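Local coordinates for putative acyl-[acyl-carrier-protein]--UDP-N-acetylglucosamine O-acyltransferase (Bacteroides fragilis, PDB 4R36) that probably transfers an acyl chain from acyl carrier protein to UDP-N-acetylglucosamine, the first step in making lipid A, at residues N74-G79 with N104-N109; E108-N113 with N128-G133; E226-A231 with P257-I262; G179-I184 with P195-A200; P24-H29 with V38-F43. All coordinates share one frame; numbering follows the deposited sequence.

Contact 1 of 5, residues N74-G79 with N104-N109; sequences NTIFPG and NLIREN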
# COMPACT_ATOMS: atom_id res chain seq x y z
N ASN A 74 12.34 15.18 -15.84
CA ASN A 74 11.56 14.21 -15.06
C ASN A 74 10.38 13.68 -15.85
O ASN A 74 9.89 14.33 -16.80
CB ASN A 74 11.01 14.93 -13.86
CG ASN A 74 12.10 15.47 -12.97
OD1 ASN A 74 12.78 14.71 -12.23
ND2 ASN A 74 12.33 16.78 -13.04
N THR A 75 9.87 12.51 -15.45
CA THR A 75 8.55 12.07 -15.91
C THR A 75 7.66 11.81 -14.72
O THR A 75 8.09 11.10 -13.76
CB THR A 75 8.65 10.75 -16.72
OG1 THR A 75 9.66 10.87 -17.74
CG2 THR A 75 7.38 10.36 -17.36
N ILE A 76 6.49 12.41 -14.74
CA ILE A 76 5.53 12.34 -13.62
C ILE A 76 4.34 11.63 -14.19
O ILE A 76 3.65 12.11 -15.13
CB ILE A 76 5.27 13.75 -13.05
CG1 ILE A 76 6.61 14.28 -12.49
CG2 ILE A 76 4.20 13.75 -11.99
CD1 ILE A 76 6.49 15.71 -12.06
N PHE A 77 4.05 10.45 -13.60
CA PHE A 77 3.05 9.58 -14.11
C PHE A 77 1.68 9.91 -13.64
O PHE A 77 1.49 10.66 -12.67
CB PHE A 77 3.44 8.11 -13.76
CG PHE A 77 4.51 7.56 -14.62
CD1 PHE A 77 5.83 8.05 -14.54
CD2 PHE A 77 4.24 6.57 -15.53
CE1 PHE A 77 6.82 7.54 -15.34
CE2 PHE A 77 5.26 6.04 -16.32
CZ PHE A 77 6.54 6.54 -16.22
N PRO A 78 0.66 9.30 -14.27
CA PRO A 78 -0.73 9.62 -13.87
C PRO A 78 -1.07 9.45 -12.40
O PRO A 78 -0.68 8.41 -11.79
CB PRO A 78 -1.59 8.65 -14.69
CG PRO A 78 -0.73 8.43 -15.89
CD PRO A 78 0.68 8.30 -15.33
N GLY A 79 -1.78 10.43 -11.84
CA GLY A 79 -2.27 10.30 -10.46
C GLY A 79 -1.22 10.66 -9.39
O GLY A 79 -1.60 10.76 -8.25
N ASN A 104 14.09 12.28 -12.71
CA ASN A 104 13.44 11.30 -11.84
C ASN A 104 12.28 10.69 -12.56
O ASN A 104 11.65 11.35 -13.42
CB ASN A 104 12.91 12.00 -10.60
CG ASN A 104 14.02 12.54 -9.71
OD1 ASN A 104 14.75 11.78 -9.08
ND2 ASN A 104 14.22 13.89 -9.71
N LEU A 105 11.92 9.50 -12.12
CA LEU A 105 10.75 8.80 -12.56
C LEU A 105 9.82 8.72 -11.38
O LEU A 105 10.12 8.01 -10.43
CB LEU A 105 11.13 7.42 -13.07
CG LEU A 105 12.14 7.43 -14.25
CD1 LEU A 105 12.68 6.04 -14.54
CD2 LEU A 105 11.48 8.03 -15.48
N ILE A 106 8.74 9.51 -11.40
CA ILE A 106 7.79 9.63 -10.34
C ILE A 106 6.50 8.90 -10.80
O ILE A 106 5.70 9.39 -11.60
CB ILE A 106 7.46 11.12 -10.03
CG1 ILE A 106 8.76 11.93 -9.81
CG2 ILE A 106 6.50 11.23 -8.88
CD1 ILE A 106 9.63 11.50 -8.68
N ARG A 107 6.31 7.68 -10.27
CA ARG A 107 5.30 6.77 -10.82
C ARG A 107 3.92 7.10 -10.29
O ARG A 107 3.70 8.02 -9.49
CB ARG A 107 5.72 5.30 -10.52
CG ARG A 107 7.03 4.84 -11.22
CD ARG A 107 7.02 4.98 -12.74
NE ARG A 107 5.89 4.27 -13.33
CZ ARG A 107 5.96 3.41 -14.35
NH1 ARG A 107 7.11 3.19 -15.01
NH2 ARG A 107 4.85 2.81 -14.76
N GLU A 108 2.97 6.34 -10.79
CA GLU A 108 1.58 6.49 -10.49
C GLU A 108 1.26 6.60 -9.03
O GLU A 108 1.75 5.81 -8.20
CB GLU A 108 0.77 5.31 -11.04
CG GLU A 108 0.87 5.04 -12.52
CD GLU A 108 1.95 4.03 -12.93
OE1 GLU A 108 3.10 4.11 -12.39
OE2 GLU A 108 1.71 3.20 -13.81
N ASN A 109 0.44 7.60 -8.71
CA ASN A 109 -0.02 7.84 -7.35
C ASN A 109 1.05 8.05 -6.29
O ASN A 109 0.74 7.93 -5.12
CB ASN A 109 -0.96 6.72 -6.92
CG ASN A 109 -2.21 6.70 -7.74
OD1 ASN A 109 -2.90 7.75 -7.81
ND2 ASN A 109 -2.52 5.57 -8.42
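Phe77 and Arg107 meet flat on flat where two successive coils of a left-handed parallel beta-helix lie in register. The bent arginine chain, with chi2 and chi3 both near -57°, folds its end back over one face of the phenyl ring. The guanidinium and ring planes are 6° apart with their centres separated by 3.8 Å, which meets the geometry of a stacked cation-pi pair. Arg107 CD lies over the same ring, 3.7 Å from its centroid, adding a CH-pi contact. The guanidinium is held flat from its rim: NE donates to Glu108 OE1 at 2.9 Å, NH2 reaches the same oxygen, and NH2 also bonds Ile85 O of the second subunit. Stack, salt bridge and subunit interface therefore fix one group together.

At the other end, Asn74 and Asn104 lie side by side with almost coplanar amides, forming a rung of an asparagine ladder, a feature known from parallel beta-helices. Asn74 OD1 takes two donors, Asn104 N at 2.8 Å and Asn104 ND2 at 3.0 Å. The ladder continues, since Asn104 OD1 accepts from Asn128 N of the next coil. Between these ends, parallel pairing joins Thr75 to Leu105 and Ile76 to Ile106. Its central bond, Ile106 N to Thr75 O, measures 2.9 Å and is nearly straight at 173°. Ile76 CG1 packs on Ile106 CB on the face shared by the two isoleucines. At the far corner, Asn109 OD1 lies 3.3 Å from Gly79 O, an acceptor pair without a bond; that OD1 binds calcium together with Asn109 OD1 of both other subunits.

Contact 2 of 5, residues E108-N113 with N128-G133; sequences ENVTIN and NLLMEG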
# COMPACT_ATOMS: atom_id res chain seq x y z
N GLU A 108 2.97 6.34 -10.79
CA GLU A 108 1.58 6.49 -10.49
C GLU A 108 1.26 6.60 -9.03
O GLU A 108 1.75 5.81 -8.20
CB GLU A 108 0.77 5.31 -11.04
CG GLU A 108 0.87 5.04 -12.52
CD GLU A 108 1.95 4.03 -12.93
OE1 GLU A 108 3.10 4.11 -12.39
OE2 GLU A 108 1.71 3.20 -13.81
N ASN A 109 0.44 7.60 -8.71
CA ASN A 109 -0.02 7.84 -7.35
C ASN A 109 1.05 8.05 -6.29
O ASN A 109 0.74 7.93 -5.12
CB ASN A 109 -0.96 6.72 -6.92
CG ASN A 109 -2.21 6.70 -7.74
OD1 ASN A 109 -2.90 7.75 -7.81
ND2 ASN A 109 -2.52 5.57 -8.42
N VAL A 110 2.27 8.38 -6.69
CA VAL A 110 3.28 8.80 -5.75
C VAL A 110 2.86 10.12 -5.10
O VAL A 110 2.30 11.00 -5.76
CB VAL A 110 4.63 8.94 -6.40
CG1 VAL A 110 5.57 9.74 -5.54
CG2 VAL A 110 5.22 7.55 -6.77
N THR A 111 3.05 10.23 -3.79
CA THR A 111 2.74 11.44 -3.08
C THR A 111 4.04 12.02 -2.50
O THR A 111 4.80 11.32 -1.81
CB THR A 111 1.68 11.22 -1.96
OG1 THR A 111 2.06 10.13 -1.09
CG2 THR A 111 0.32 10.94 -2.56
N ILE A 112 4.29 13.31 -2.77
CA ILE A 112 5.37 14.02 -2.16
C ILE A 112 4.80 15.28 -1.50
O ILE A 112 4.52 16.27 -2.17
CB ILE A 112 6.50 14.35 -3.15
CG1 ILE A 112 6.94 13.12 -3.95
CG2 ILE A 112 7.68 15.01 -2.46
CD1 ILE A 112 7.94 13.39 -5.05
N ASN A 113 4.64 15.23 -0.18
CA ASN A 113 4.06 16.35 0.50
C ASN A 113 5.12 17.45 0.69
O ASN A 113 6.30 17.17 0.89
CB ASN A 113 3.50 15.97 1.89
CG ASN A 113 2.44 14.86 1.93
OD1 ASN A 113 2.21 14.32 3.01
ND2 ASN A 113 1.80 14.54 0.84
N ASN A 128 16.28 9.39 -9.52
CA ASN A 128 15.59 8.42 -8.71
C ASN A 128 14.45 7.80 -9.43
O ASN A 128 13.79 8.46 -10.25
CB ASN A 128 15.09 9.10 -7.46
CG ASN A 128 16.22 9.69 -6.65
OD1 ASN A 128 17.02 8.94 -6.01
ND2 ASN A 128 16.25 11.03 -6.61
N LEU A 129 14.13 6.58 -9.03
CA LEU A 129 12.87 5.93 -9.39
C LEU A 129 12.03 5.70 -8.15
O LEU A 129 12.40 4.96 -7.25
CB LEU A 129 13.15 4.61 -10.06
CG LEU A 129 12.01 3.66 -10.30
CD1 LEU A 129 10.86 4.31 -11.07
CD2 LEU A 129 12.46 2.38 -10.97
N LEU A 130 10.89 6.35 -8.11
CA LEU A 130 9.92 6.19 -7.04
C LEU A 130 8.75 5.48 -7.65
O LEU A 130 7.97 6.04 -8.36
CB LEU A 130 9.52 7.52 -6.42
CG LEU A 130 10.65 8.47 -5.87
CD1 LEU A 130 9.99 9.63 -5.12
CD2 LEU A 130 11.58 7.74 -4.90
N MET A 131 8.63 4.19 -7.29
CA MET A 131 7.62 3.34 -7.86
C MET A 131 6.22 3.68 -7.34
O MET A 131 6.07 4.48 -6.41
CB MET A 131 7.93 1.85 -7.58
CG MET A 131 9.15 1.40 -8.35
SD MET A 131 9.27 -0.40 -8.23
CE MET A 131 10.98 -0.50 -8.56
N GLU A 132 5.21 3.09 -7.95
CA GLU A 132 3.82 3.56 -7.70
C GLU A 132 3.47 3.51 -6.25
O GLU A 132 3.90 2.58 -5.52
CB GLU A 132 2.80 2.82 -8.54
CG GLU A 132 2.63 1.32 -8.27
CD GLU A 132 1.83 0.99 -6.99
OE1 GLU A 132 0.96 1.80 -6.57
OE2 GLU A 132 2.04 -0.15 -6.49
N GLY A 133 2.72 4.52 -5.81
CA GLY A 133 2.19 4.61 -4.51
C GLY A 133 3.18 4.97 -3.38
O GLY A 133 2.77 5.11 -2.19
O HOH W 1 -1.19 3.20 -7.66
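Val110 stands with CG1 anti to the backbone N (chi1 164°), which leaves CG2 beside that nitrogen and turned onto the carbonyls of the next coil. This methyl lies 3.2 Å from Met131 O and 3.5 Å from Leu130 O. Glu132 adopts a different shape: its CG sits between the backbone N and the carbonyl carbon (chi1 65°), and a second bend at chi2 swings the carboxylate round toward Asn109. The two meet through a water, 2.8 Å from Asn109 ND2, from which it accepts, and 2.8 Å from Glu132 OE1.

The segments form stacked corners of the left-handed beta-helix, where the chain leaves one sheet for the next. Glu108 O draws the corners together: Gly133 N bonds it at 2.9 Å, and Glu132 CA lies close beside the same oxygen. Gly133 has a positive phi of 75°, a backbone shape that favours glycine. Inside the beta-helix, Ile112 CD1 meets Leu130 CD1 of the next coil at 4.3 Å, linking two walls of the core.

Glu108 and Glu132 have carboxylates turned almost perpendicular, with their OE1 atoms 6.6 Å apart. Glu132 OE2 forms a salt bridge with Lys153 of the second subunit, which probably offsets part of any repulsion between the acids, while the water couples Glu132 to Asn109, whose OD1 binds calcium. The polar side of this corner thus belongs to the trimer interface, and its aliphatic side to the core.

Contact 3 of 5, residues E226-A231 with P257-I262; sequences ENIHNA and PEIEYI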
# COMPACT_ATOMS: atom_id res chain seq x y z
N GLU A 226 35.43 -6.99 -0.08
CA GLU A 226 35.89 -7.80 1.02
C GLU A 226 36.17 -6.92 2.27
O GLU A 226 35.86 -7.36 3.39
CB GLU A 226 37.14 -8.56 0.63
CG GLU A 226 37.63 -9.51 1.73
CD GLU A 226 36.61 -10.62 2.10
OE1 GLU A 226 35.69 -10.92 1.29
OE2 GLU A 226 36.68 -11.17 3.23
N ASN A 227 36.70 -5.72 2.08
CA ASN A 227 36.94 -4.84 3.21
C ASN A 227 35.63 -4.41 3.90
O ASN A 227 35.58 -4.34 5.13
CB ASN A 227 37.79 -3.61 2.79
CG ASN A 227 39.24 -4.01 2.33
OD1 ASN A 227 39.73 -5.10 2.64
ND2 ASN A 227 39.89 -3.12 1.61
N ILE A 228 34.64 -4.12 3.08
CA ILE A 228 33.34 -3.72 3.59
C ILE A 228 32.79 -4.91 4.39
O ILE A 228 32.25 -4.75 5.51
CB ILE A 228 32.40 -3.31 2.44
CG1 ILE A 228 32.87 -1.99 1.84
CG2 ILE A 228 30.92 -3.23 2.89
CD1 ILE A 228 32.24 -1.64 0.52
N HIS A 229 32.96 -6.10 3.83
CA HIS A 229 32.44 -7.28 4.50
C HIS A 229 33.11 -7.48 5.84
O HIS A 229 32.45 -7.72 6.87
CB HIS A 229 32.62 -8.53 3.58
CG HIS A 229 31.65 -9.60 3.89
ND1 HIS A 229 31.05 -10.39 2.94
CD2 HIS A 229 31.04 -9.92 5.07
CE1 HIS A 229 30.21 -11.22 3.52
NE2 HIS A 229 30.18 -10.95 4.82
N ASN A 230 34.42 -7.34 5.87
CA ASN A 230 35.17 -7.41 7.10
C ASN A 230 34.83 -6.35 8.12
O ASN A 230 34.72 -6.67 9.30
CB ASN A 230 36.67 -7.45 6.82
CG ASN A 230 37.09 -8.81 6.25
OD1 ASN A 230 36.42 -9.82 6.50
ND2 ASN A 230 38.13 -8.84 5.43
N ALA A 231 34.58 -5.12 7.67
CA ALA A 231 34.13 -4.12 8.64
C ALA A 231 32.80 -4.55 9.32
O ALA A 231 32.65 -4.44 10.54
CB ALA A 231 33.97 -2.76 7.97
N PRO A 257 37.54 5.42 1.35
CA PRO A 257 36.39 6.27 1.58
C PRO A 257 35.15 5.46 1.98
O PRO A 257 34.41 5.93 2.85
CB PRO A 257 36.20 6.99 0.23
CG PRO A 257 37.62 7.01 -0.37
CD PRO A 257 38.26 5.72 0.07
N GLU A 258 35.04 4.23 1.49
CA GLU A 258 33.90 3.36 1.81
C GLU A 258 33.92 3.01 3.30
O GLU A 258 32.87 3.06 3.95
CB GLU A 258 33.92 2.07 0.99
CG GLU A 258 33.81 2.24 -0.51
CD GLU A 258 35.08 2.67 -1.25
OE1 GLU A 258 36.20 2.72 -0.70
OE2 GLU A 258 34.96 3.08 -2.41
N ILE A 259 35.10 2.68 3.80
CA ILE A 259 35.24 2.30 5.21
C ILE A 259 35.05 3.50 6.12
O ILE A 259 34.44 3.41 7.20
CB ILE A 259 36.56 1.57 5.47
CG1 ILE A 259 36.78 0.43 4.49
CG2 ILE A 259 36.64 1.06 6.89
CD1 ILE A 259 35.66 -0.60 4.30
N GLU A 260 35.49 4.67 5.68
CA GLU A 260 35.29 5.84 6.48
C GLU A 260 33.83 6.23 6.52
O GLU A 260 33.34 6.76 7.51
CB GLU A 260 36.15 7.01 5.92
CG GLU A 260 37.64 6.72 6.08
CD GLU A 260 38.51 7.78 5.34
OE1 GLU A 260 38.13 8.97 5.32
OE2 GLU A 260 39.55 7.44 4.78
N TYR A 261 33.13 5.97 5.44
CA TYR A 261 31.72 6.27 5.40
C TYR A 261 30.97 5.34 6.37
O TYR A 261 30.12 5.80 7.13
CB TYR A 261 31.23 6.10 3.99
CG TYR A 261 29.76 6.26 3.71
CD1 TYR A 261 28.94 7.17 4.45
CD2 TYR A 261 29.23 5.65 2.60
CE1 TYR A 261 27.61 7.38 4.09
CE2 TYR A 261 27.91 5.88 2.21
CZ TYR A 261 27.12 6.75 2.95
OH TYR A 261 25.82 6.85 2.53
N ILE A 262 31.30 4.06 6.38
CA ILE A 262 30.68 3.14 7.34
C ILE A 262 30.88 3.64 8.76
O ILE A 262 29.94 3.77 9.57
CB ILE A 262 31.27 1.74 7.20
CG1 ILE A 262 30.89 1.12 5.89
CG2 ILE A 262 30.89 0.82 8.34
CD1 ILE A 262 31.72 -0.10 5.56
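Ile259 pushes its folded side chain against the flank of helix 222-237, its CD1 lodging 3.8 Å from both the carbonyl carbon and O of Asn227. Torsions of -50° and -52° curl this chain, bringing CD1 back toward the partner helix even though its CB starts off to the side. The same methyl also lies 4.0 Å from Asn227 CB and 4.0 Å from Ile228 CG1, so it sits over backbone and side chain together.

Ile228 answers with an extended chain whose branches divide the partners. Its CD1 reaches Glu258 CB at 4.1 Å, its CG1 carries the Ile259 methyl, and its CG2 meets Ile262 CD1 at 4.2 Å. These isoleucines cross obliquely rather than running alongside one another. One turn further on, Ala231 CB points at the partner helix and touches the same Ile262 CD1, also at 4.2 Å. The Glu258 chain bends at chi2 and leads its carboxylate away from the interface, where OE1 bonds Ser256 OG.

No hydrogen bond crosses the pair; the contacts are van der Waals, mostly between aliphatic groups, with one methyl against the Asn227 backbone. The segment axes pass 9.9 Å apart at a signed crossing angle of -23°, with both helices running the same way. Val249 of helix 242-252 touches Ala231 and Ile259, adding a third helix to the bundle, while Ile228 also rests on Ile210 and Tyr197. This is the helical C-terminal domain that follows the beta-helix in the LpxA family.

Contact 4 of 5, residues G179-I184 with P195-A200; sequences GGYVMI and PPYIIA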
# COMPACT_ATOMS: atom_id res chain seq x y z
N GLY A 179 21.69 4.55 4.63
CA GLY A 179 23.00 4.80 4.00
C GLY A 179 23.01 4.35 2.58
O GLY A 179 22.10 3.64 2.09
N GLY A 180 24.02 4.84 1.85
CA GLY A 180 24.16 4.45 0.47
C GLY A 180 24.34 3.00 0.23
O GLY A 180 24.91 2.29 1.08
N TYR A 181 23.87 2.54 -0.93
CA TYR A 181 24.10 1.17 -1.45
C TYR A 181 23.46 0.02 -0.61
O TYR A 181 23.82 -1.12 -0.71
CB TYR A 181 25.59 0.90 -1.64
CG TYR A 181 26.19 1.77 -2.68
CD1 TYR A 181 26.03 1.45 -4.03
CD2 TYR A 181 26.88 2.89 -2.34
CE1 TYR A 181 26.59 2.26 -4.99
CE2 TYR A 181 27.42 3.73 -3.33
CZ TYR A 181 27.27 3.38 -4.64
OH TYR A 181 27.75 4.13 -5.72
N VAL A 182 22.48 0.37 0.19
CA VAL A 182 21.76 -0.58 1.01
C VAL A 182 20.74 -1.23 0.11
O VAL A 182 20.27 -0.61 -0.88
CB VAL A 182 21.07 0.23 2.09
CG1 VAL A 182 19.85 -0.40 2.67
CG2 VAL A 182 22.04 0.67 3.21
N MET A 183 20.40 -2.47 0.41
CA MET A 183 19.22 -3.05 -0.12
C MET A 183 18.32 -3.43 1.03
O MET A 183 18.69 -4.22 1.92
CB MET A 183 19.55 -4.23 -0.94
CG MET A 183 18.36 -4.58 -1.79
SD MET A 183 17.64 -5.96 -0.95
CE MET A 183 16.16 -5.91 -2.01
N ILE A 184 17.10 -2.89 1.01
CA ILE A 184 16.13 -3.21 2.08
C ILE A 184 15.09 -4.12 1.45
O ILE A 184 14.44 -3.76 0.43
CB ILE A 184 15.46 -1.96 2.63
CG1 ILE A 184 16.53 -0.96 3.06
CG2 ILE A 184 14.54 -2.34 3.76
CD1 ILE A 184 15.96 0.34 3.66
N PRO A 195 22.98 1.23 8.10
CA PRO A 195 24.30 1.72 7.68
C PRO A 195 24.61 1.31 6.24
O PRO A 195 24.00 0.36 5.70
CB PRO A 195 25.26 1.09 8.72
CG PRO A 195 24.58 -0.17 9.06
CD PRO A 195 23.10 0.15 9.07
N PRO A 196 25.59 1.97 5.61
CA PRO A 196 25.79 1.82 4.15
C PRO A 196 26.25 0.46 3.69
O PRO A 196 26.88 -0.25 4.49
CB PRO A 196 26.80 2.87 3.80
CG PRO A 196 27.41 3.26 5.08
CD PRO A 196 26.39 3.06 6.15
N TYR A 197 25.88 0.06 2.48
CA TYR A 197 26.34 -1.14 1.81
C TYR A 197 25.68 -2.48 2.24
O TYR A 197 26.04 -3.51 1.73
CB TYR A 197 27.89 -1.29 1.93
CG TYR A 197 28.64 -0.08 1.55
CD1 TYR A 197 28.65 0.36 0.24
CD2 TYR A 197 29.42 0.59 2.48
CE1 TYR A 197 29.33 1.50 -0.13
CE2 TYR A 197 30.09 1.76 2.13
CZ TYR A 197 30.08 2.17 0.81
OH TYR A 197 30.68 3.32 0.48
N ILE A 198 24.78 -2.47 3.24
CA ILE A 198 24.23 -3.73 3.76
C ILE A 198 22.91 -4.13 3.12
O ILE A 198 22.23 -3.30 2.49
CB ILE A 198 24.09 -3.73 5.29
CG1 ILE A 198 22.96 -2.86 5.83
CG2 ILE A 198 25.41 -3.32 5.94
CD1 ILE A 198 22.52 -3.20 7.22
N ILE A 199 22.59 -5.40 3.28
CA ILE A 199 21.24 -5.91 3.10
C ILE A 199 20.54 -5.92 4.44
O ILE A 199 21.07 -6.41 5.46
CB ILE A 199 21.24 -7.30 2.49
CG1 ILE A 199 22.01 -7.33 1.15
CG2 ILE A 199 19.81 -7.83 2.30
CD1 ILE A 199 22.22 -8.74 0.61
N ALA A 200 19.33 -5.34 4.49
CA ALA A 200 18.51 -5.36 5.67
C ALA A 200 17.25 -6.12 5.33
O ALA A 200 16.58 -5.82 4.33
CB ALA A 200 18.18 -3.97 6.14
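Tyr197 lies beside Tyr181 at the end of the left-handed beta-helix, and its side chain can be traced outward. CB starts away from the neighbouring coil, but CG is set beside the backbone N (chi1 -50°), which brings one margin of the ring back. CD1 meets Tyr181 CB at 3.6 Å; next along, CE1 meets Tyr181 CD2, also at 3.6 Å. The planes differ by only 14°, yet the centroids are 5.7 Å apart, so the rings are slid past each other and barely overlap. At the tip, OH packs on Glu258 and Tyr261 of helix 257-267. The Tyr181 ring in turn meets Phe220 edge-to-face.

Beneath the rings two type II turns are stacked, tied by Tyr197 N to Gly180 O at 2.8 Å. The chains then pair as parallel strands, with Met183 N bonding Ile198 O at 2.9 Å and Ala200 N bonding Met183 O at 2.9 Å. Val182 CG2 presses on Pro195 O at 3.2 Å; this buried carbonyl has no hydrogen-bonding partner in the model, so a methyl lies against a buried oxygen without satisfying it.

The backbone thus supplies the polar cohesion, and the tyrosine rings supply van der Waals contact toward the helices. Tyr181 O also accepts from Asn211 ND2, and Asn211 binds UDP-N-acetylglucosamine in another crystal structure of this protein. The turn probably helps to position Asn211, acting in the second shell of the substrate site.

Contact 5 of 5, residues P24-H29 with V38-F43; sequences PLAYIH and VEIAPF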
# COMPACT_ATOMS: atom_id res chain seq x y z
N PRO A 24 -4.57 21.63 -24.03
CA PRO A 24 -5.58 22.60 -23.60
C PRO A 24 -6.54 22.00 -22.55
O PRO A 24 -7.36 22.70 -22.00
CB PRO A 24 -6.37 22.93 -24.91
CG PRO A 24 -6.03 21.86 -25.88
CD PRO A 24 -4.73 21.21 -25.44
N LEU A 25 -6.52 20.70 -22.33
CA LEU A 25 -7.42 20.12 -21.31
C LEU A 25 -6.72 20.00 -19.90
O LEU A 25 -7.32 19.50 -18.96
CB LEU A 25 -7.87 18.77 -21.82
CG LEU A 25 -8.64 18.69 -23.14
CD1 LEU A 25 -8.87 17.26 -23.56
CD2 LEU A 25 -9.96 19.43 -22.98
N ALA A 26 -5.48 20.45 -19.79
CA ALA A 26 -4.82 20.67 -18.51
C ALA A 26 -5.32 21.96 -17.93
O ALA A 26 -5.69 22.85 -18.69
CB ALA A 26 -3.32 20.75 -18.71
N TYR A 27 -5.31 22.07 -16.61
CA TYR A 27 -5.50 23.29 -15.91
C TYR A 27 -4.12 23.74 -15.40
O TYR A 27 -3.43 23.02 -14.65
CB TYR A 27 -6.53 23.19 -14.78
CG TYR A 27 -6.53 24.49 -13.99
CD1 TYR A 27 -7.36 25.55 -14.35
CD2 TYR A 27 -5.59 24.70 -12.99
CE1 TYR A 27 -7.28 26.78 -13.66
CE2 TYR A 27 -5.49 25.88 -12.32
CZ TYR A 27 -6.34 26.92 -12.65
OH TYR A 27 -6.24 28.11 -11.96
N ILE A 28 -3.68 24.92 -15.84
CA ILE A 28 -2.42 25.52 -15.45
C ILE A 28 -2.64 26.93 -14.99
O ILE A 28 -3.07 27.77 -15.78
CB ILE A 28 -1.40 25.50 -16.56
CG1 ILE A 28 -1.32 24.08 -17.11
CG2 ILE A 28 -0.06 26.01 -16.09
CD1 ILE A 28 -0.31 23.88 -18.22
N HIS A 29 -2.37 27.19 -13.71
CA HIS A 29 -2.53 28.51 -13.19
C HIS A 29 -1.59 29.48 -13.91
O HIS A 29 -0.43 29.16 -14.14
CB HIS A 29 -2.30 28.53 -11.70
CG HIS A 29 -2.76 29.79 -11.03
ND1 HIS A 29 -2.04 30.96 -11.11
CD2 HIS A 29 -3.80 30.04 -10.21
CE1 HIS A 29 -2.62 31.88 -10.37
NE2 HIS A 29 -3.71 31.36 -9.85
N VAL A 38 8.28 21.11 -22.31
CA VAL A 38 7.48 20.45 -21.27
C VAL A 38 6.21 19.94 -21.88
O VAL A 38 5.43 20.69 -22.49
CB VAL A 38 7.18 21.40 -20.09
CG1 VAL A 38 6.21 20.78 -19.07
CG2 VAL A 38 8.48 21.78 -19.39
N GLU A 39 5.99 18.63 -21.77
CA GLU A 39 4.77 18.01 -22.21
C GLU A 39 3.80 17.82 -21.01
O GLU A 39 4.18 17.24 -19.99
CB GLU A 39 5.12 16.69 -22.83
CG GLU A 39 3.96 15.91 -23.30
CD GLU A 39 4.37 14.54 -23.84
OE1 GLU A 39 5.49 14.40 -24.38
OE2 GLU A 39 3.59 13.62 -23.68
N ILE A 40 2.57 18.33 -21.16
CA ILE A 40 1.54 18.28 -20.16
C ILE A 40 0.30 17.70 -20.80
O ILE A 40 -0.24 18.22 -21.77
CB ILE A 40 1.31 19.62 -19.51
CG1 ILE A 40 2.62 20.13 -18.92
CG2 ILE A 40 0.21 19.54 -18.49
CD1 ILE A 40 2.60 21.50 -18.35
N ALA A 41 -0.15 16.58 -20.24
CA ALA A 41 -1.28 15.88 -20.69
C ALA A 41 -2.62 16.47 -20.17
O ALA A 41 -2.63 17.28 -19.31
CB ALA A 41 -1.16 14.38 -20.26
N PRO A 42 -3.76 15.99 -20.73
CA PRO A 42 -5.10 16.37 -20.24
C PRO A 42 -5.26 16.05 -18.76
O PRO A 42 -4.69 15.05 -18.26
CB PRO A 42 -6.05 15.51 -21.06
CG PRO A 42 -5.27 15.24 -22.32
CD PRO A 42 -3.85 15.12 -21.92
N PHE A 43 -6.00 16.89 -18.08
CA PHE A 43 -6.47 16.63 -16.73
C PHE A 43 -5.36 16.74 -15.70
O PHE A 43 -5.57 16.43 -14.57
CB PHE A 43 -7.25 15.26 -16.66
CG PHE A 43 -8.17 15.03 -17.87
CD1 PHE A 43 -9.03 16.03 -18.30
CD2 PHE A 43 -8.13 13.86 -18.58
CE1 PHE A 43 -9.86 15.80 -19.41
CE2 PHE A 43 -8.96 13.59 -19.65
CZ PHE A 43 -9.82 14.60 -20.09
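The Phe43 ring takes Pro42 CB over the centre of one face, 3.6 Å above its plane, while Leu25 comes at it from the other segment. Leu25 CB stands 4.3 Å from ring atom CE1 and Leu25 O approaches the ring obliquely. Pro42 is shared: its CB also touches Leu25 CB at 3.8 Å. A chi1 of -41° brings the phenyl group back toward Leu25 although its CB leads away.

One hydrogen bond joins the segments, Phe43 N to Leu25 O at 3.1 Å. It is fairly straight at the hydrogen, but the nitrogen stands well above the carbonyl plane, 58° out of it. Inside the coil the contacts are aliphatic. Ala26 CB meets Ile40 CG2 at 3.7 Å, and Ile28 and Ile40 reach across tip to tip, their CD1 atoms 3.8 Å apart.

Outside, Phe43 packs on Leu25 of the second subunit and Tyr27 on Phe43 of the third. The segments run at 110° to each other because they belong to different walls of the first coil of the left-handed beta-helix. Strand 27-28 borders one sheet and strand 39-40 another; strand 33-34 supplies the third wall, its Ile34 touching both Ile28 and Ile40.

Four of the contacts trace the beta-helix from its first coil to its last, and contact 3 belongs to the helical domain beyond. Contacts 1 and 2 share Glu108 and Asn109, with centres about 6 Å apart; Leu105 N to Asn128 O, 2.8 Å, continues the sheet from one to the other. Both include the calcium ligand Asn109. Contact 5 lies about 15 Å from contact 1, centre to centre, toward the N-terminus. Contacts 3 and 4 join through Tyr261 OH and Gly180 N, 2.8 Å apart, and flank Asn211 of the substrate site: the Met183 side chain is about 4 Å from it and that of Ile228 about 8 Å, nearest atoms. Contacts 3 and 5 are farthest apart, centres about 48 Å.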